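Local coordinates for protein Xaa-Pro Dipeptidase (Alteromonas macleodii, PDB 2QS8) that probably cleaves the peptide bond of dipeptides, or releases the C-terminal residue of short peptides, as a metal-dependent hydrolase of the amidohydrolase superfamily, at residues Arg57-Leu62 with Asn399-Ile404; Gly388-Ile391 with Ser395-Glu398. All blocks are in the same frame, centred on the assembly; numbering follows the deposited sequence.

Interaction 1. Residues Arg57-Leu62 with Asn399-Ile404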
# COMPACT_ATOMS: atom_id res chain seq x y z
N ARG A 57 57.88 22.16 -12.52
CA ARG A 57 58.83 21.41 -13.34
C ARG A 57 59.37 20.19 -12.59
O ARG A 57 59.77 19.20 -13.20
CB ARG A 57 59.98 22.32 -13.79
CG ARG A 57 59.55 23.47 -14.69
CD ARG A 57 60.70 24.43 -14.95
NE ARG A 57 61.03 25.22 -13.77
CZ ARG A 57 62.25 25.62 -13.45
NH1 ARG A 57 63.29 25.31 -14.23
NH2 ARG A 57 62.45 26.34 -12.35
N ASP A 58 59.37 20.26 -11.27
CA ASP A 58 59.87 19.17 -10.45
C ASP A 58 58.74 18.27 -9.93
O ASP A 58 58.95 17.42 -9.07
CB ASP A 58 60.68 19.74 -9.27
CG ASP A 58 59.85 20.67 -8.39
OD1 ASP A 58 59.03 21.45 -8.92
OD2 ASP A 58 60.03 20.62 -7.15
N HIS A 59 57.55 18.45 -10.49
CA HIS A 59 56.37 17.68 -10.10
C HIS A 59 55.73 16.93 -11.27
O HIS A 59 56.00 17.20 -12.43
CB HIS A 59 55.30 18.59 -9.52
CG HIS A 59 55.68 19.24 -8.23
ND1 HIS A 59 55.26 18.76 -7.01
CD2 HIS A 59 56.40 20.35 -7.97
CE1 HIS A 59 55.71 19.55 -6.05
NE2 HIS A 59 56.41 20.52 -6.61
N THR A 60 54.88 15.97 -10.92
CA THR A 60 54.12 15.21 -11.90
C THR A 60 52.70 15.70 -11.69
O THR A 60 52.17 15.65 -10.58
CB THR A 60 54.17 13.70 -11.63
OG1 THR A 60 55.51 13.21 -11.84
CG2 THR A 60 53.20 12.96 -12.56
N VAL A 61 52.09 16.23 -12.75
CA VAL A 61 50.74 16.75 -12.69
C VAL A 61 49.75 15.69 -13.18
O VAL A 61 50.04 14.92 -14.10
CB VAL A 61 50.60 18.03 -13.57
CG1 VAL A 61 49.15 18.48 -13.61
CG2 VAL A 61 51.48 19.14 -13.01
N LEU A 62 48.59 15.63 -12.53
CA LEU A 62 47.54 14.69 -12.90
C LEU A 62 46.20 15.41 -12.82
O LEU A 62 46.10 16.50 -12.26
CB LEU A 62 47.51 13.48 -11.95
CG LEU A 62 48.81 12.78 -11.55
CD1 LEU A 62 49.42 13.49 -10.36
CD2 LEU A 62 48.54 11.33 -11.19
N ASN A 399 51.42 11.85 -0.95
CA ASN A 399 51.98 13.18 -0.76
C ASN A 399 51.61 14.24 -1.80
O ASN A 399 52.44 15.05 -2.18
CB ASN A 399 53.51 13.08 -0.66
CG ASN A 399 53.95 11.99 0.31
OD1 ASN A 399 54.79 11.16 -0.03
ND2 ASN A 399 53.39 12.01 1.52
N VAL A 400 50.36 14.22 -2.25
CA VAL A 400 49.89 15.22 -3.20
C VAL A 400 50.07 16.56 -2.50
O VAL A 400 49.59 16.74 -1.39
CB VAL A 400 48.41 15.03 -3.52
CG1 VAL A 400 47.91 16.20 -4.34
CG2 VAL A 400 48.20 13.71 -4.25
N ASP A 401 50.77 17.50 -3.13
CA ASP A 401 51.02 18.79 -2.50
C ASP A 401 50.45 19.99 -3.25
O ASP A 401 50.66 21.14 -2.85
CB ASP A 401 52.53 18.98 -2.27
CG ASP A 401 53.30 19.13 -3.57
OD1 ASP A 401 53.06 18.34 -4.51
OD2 ASP A 401 54.15 20.05 -3.65
N VAL A 402 49.72 19.73 -4.33
CA VAL A 402 49.12 20.81 -5.09
C VAL A 402 47.72 20.40 -5.51
O VAL A 402 47.53 19.33 -6.09
CB VAL A 402 49.96 21.18 -6.36
CG1 VAL A 402 49.21 22.19 -7.23
CG2 VAL A 402 51.30 21.77 -5.95
N VAL A 403 46.74 21.24 -5.22
CA VAL A 403 45.37 20.93 -5.59
C VAL A 403 44.72 22.17 -6.16
O VAL A 403 44.63 23.20 -5.49
CB VAL A 403 44.55 20.46 -4.36
CG1 VAL A 403 43.11 20.16 -4.78
CG2 VAL A 403 45.19 19.23 -3.74
N ILE A 404 44.30 22.07 -7.42
CA ILE A 404 43.62 23.16 -8.11
C ILE A 404 42.23 22.69 -8.48
O ILE A 404 42.05 21.61 -9.03
CB ILE A 404 44.36 23.56 -9.41
CG1 ILE A 404 45.78 24.03 -9.07
CG2 ILE A 404 43.59 24.68 -10.10
CD1 ILE A 404 46.65 24.35 -10.27

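Interaction 2. Residues Gly388-Ile391 with Ser395-Glu398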
# COMPACT_ATOMS: atom_id res chain seq x y z
N GLY A 388 57.45 13.06 -7.56
CA GLY A 388 57.70 11.65 -7.79
C GLY A 388 56.92 11.13 -8.97
O GLY A 388 56.09 11.84 -9.54
N ASN A 389 57.17 9.88 -9.34
CA ASN A 389 56.49 9.25 -10.46
C ASN A 389 55.49 8.22 -9.97
O ASN A 389 55.87 7.14 -9.52
CB ASN A 389 57.52 8.57 -11.37
CG ASN A 389 56.94 8.20 -12.72
OD1 ASN A 389 55.78 7.76 -12.83
ND2 ASN A 389 57.74 8.36 -13.78
N PRO A 390 54.19 8.53 -10.05
CA PRO A 390 53.13 7.63 -9.61
C PRO A 390 53.14 6.27 -10.32
O PRO A 390 52.73 5.26 -9.75
CB PRO A 390 51.86 8.42 -9.91
CG PRO A 390 52.30 9.83 -9.74
CD PRO A 390 53.62 9.84 -10.45
N ILE A 391 53.59 6.26 -11.57
CA ILE A 391 53.64 5.03 -12.36
C ILE A 391 54.66 4.01 -11.82
O ILE A 391 54.48 2.80 -11.98
CB ILE A 391 53.98 5.33 -13.84
CG1 ILE A 391 52.99 6.36 -14.40
CG2 ILE A 391 53.93 4.04 -14.66
CD1 ILE A 391 51.55 5.93 -14.32
N SER A 395 52.20 4.70 -4.50
CA SER A 395 52.01 5.08 -3.10
C SER A 395 52.52 6.50 -2.87
O SER A 395 52.29 7.09 -1.81
CB SER A 395 52.74 4.12 -2.15
OG SER A 395 54.14 4.28 -2.21
N VAL A 396 53.21 7.05 -3.86
CA VAL A 396 53.73 8.41 -3.74
C VAL A 396 52.55 9.37 -3.72
O VAL A 396 52.68 10.52 -3.29
CB VAL A 396 54.68 8.75 -4.93
CG1 VAL A 396 53.89 8.92 -6.22
CG2 VAL A 396 55.46 10.02 -4.62
N LEU A 397 51.39 8.89 -4.16
CA LEU A 397 50.19 9.72 -4.19
C LEU A 397 49.70 10.12 -2.80
O LEU A 397 48.75 10.88 -2.66
CB LEU A 397 49.07 9.01 -4.97
CG LEU A 397 49.21 9.06 -6.49
CD1 LEU A 397 48.15 8.21 -7.15
CD2 LEU A 397 49.10 10.51 -6.97
N GLU A 398 50.37 9.61 -1.77
CA GLU A 398 50.01 9.96 -0.40
C GLU A 398 50.48 11.38 -0.14
O GLU A 398 49.97 12.06 0.76
CB GLU A 398 50.70 9.01 0.60
CG GLU A 398 50.83 9.60 2.01
CD GLU A 398 51.47 8.66 3.00
OE1 GLU A 398 52.35 7.87 2.60
OE2 GLU A 398 51.11 8.72 4.20

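Interaction 1. Residues Arg57-Leu62 with Asn399-Ile404
A ring carbon, not a ring nitrogen, makes the nearest approach between His59 and Asp401: CE1 of His59 lies 2.9 Å from OD2 of Asp401, short enough for a carbon and an oxygen to be read with caution. The setting is a mixed β-sheet, whose strands here probably belong to the β-domain that sits beside the TIM barrel, as in other amidohydrolases, away from the magnesium and methionine site. Strands 60-67 and 400-405 both pair antiparallel with strand 383-386, which runs between them, and this single pair of side chains joins 57-62 to 399-404 by reaching over that middle strand. Asp401 belongs to a classic β-bulge: it and Val402 both face Ala385, and the backbone of Asp401 leaves the extended form, with psi near 4°. From there CG stands between the backbone N and the carbonyl carbon (chi1 68°), and the carboxylate comes closer to the other segment than the direction of CB alone would suggest. His59 sits where the chain turns the corner into its strand. CB of His59 points toward 399-404, and the two side chains meet from opposite directions, with ring and carboxylate planes only 18° apart, although OD2 meets the ring obliquely. A polar ring and a carboxylate are compatible neighbours, but the short separation is doubtful as a measure of attraction. Were Asp401 an alanine, the imidazole would lose the oxygens facing it, and its outer end would probably be freer to turn. OD1 of Asp401 lies almost equally far from two atoms of the His59 ring, 3.3 Å from CE1 and 3.4 Å from ND1.

Interaction 2. Residues Gly388-Ile391 with Ser395-Glu398
Val396 wedges its two methyl groups against the backbone of Gly388-Pro390. Its CB points toward that segment and forks there. CG1, set between the backbone N and the carbonyl carbon (chi1 71°), reaches Pro390, lying 3.7 Å from CA and 4.0 Å from CG of that proline. CG2, anti to the backbone N, turns to Gly388 and comes within 4.2 Å of its CA. Glycine is called for here: a β-carbon on Gly388 would lie 2.8 Å from CG2 of Val396, and at this residue's backbone angles it would also jam against the preceding carbonyl oxygen. Pro390 offers an apolar, rigid ring, and CD2 of Leu397 adds a looser touch 4.3 Å from its CG. Each segment holds its own shape. CB of Asn389 points away from 395-398, and its OD1 closes an Asx turn, accepting from N of Ile391 at 2.9 Å through a bent bond (134° at the hydrogen). In 395-398 a 3-10 turn is closed by the bond from N of Glu398 to O of Ser395. The whole contact folds the connection between strands 383-386 and 400-405 back on itself, with Pro390 and Ile391 resting on Ile355 of helix 351-357, and Ser395 and Leu397 on Val342 and Phe341 of helix 339-346.

How the interactions relate
Along the chain the segments come as 57-62, 388-391, 395-398 and 399-404, so interaction 2 is nested within the loop closed by interaction 1. Their centres are 10 Å apart. Both are tied to the same three strands: 383-386 leads into the folded connection of interaction 2, the connection leads into 400-405, and 60-67 pairs with 383-386. Thr60 bridges them directly, its OG1 lying 2.7 Å from O of Gly388 in a probable hydrogen bond, while its CG2 packs on CD of Pro390. Early and late strands together probably complete the small β-domain, and interaction 2 seats it against helices 339-346 and 351-357.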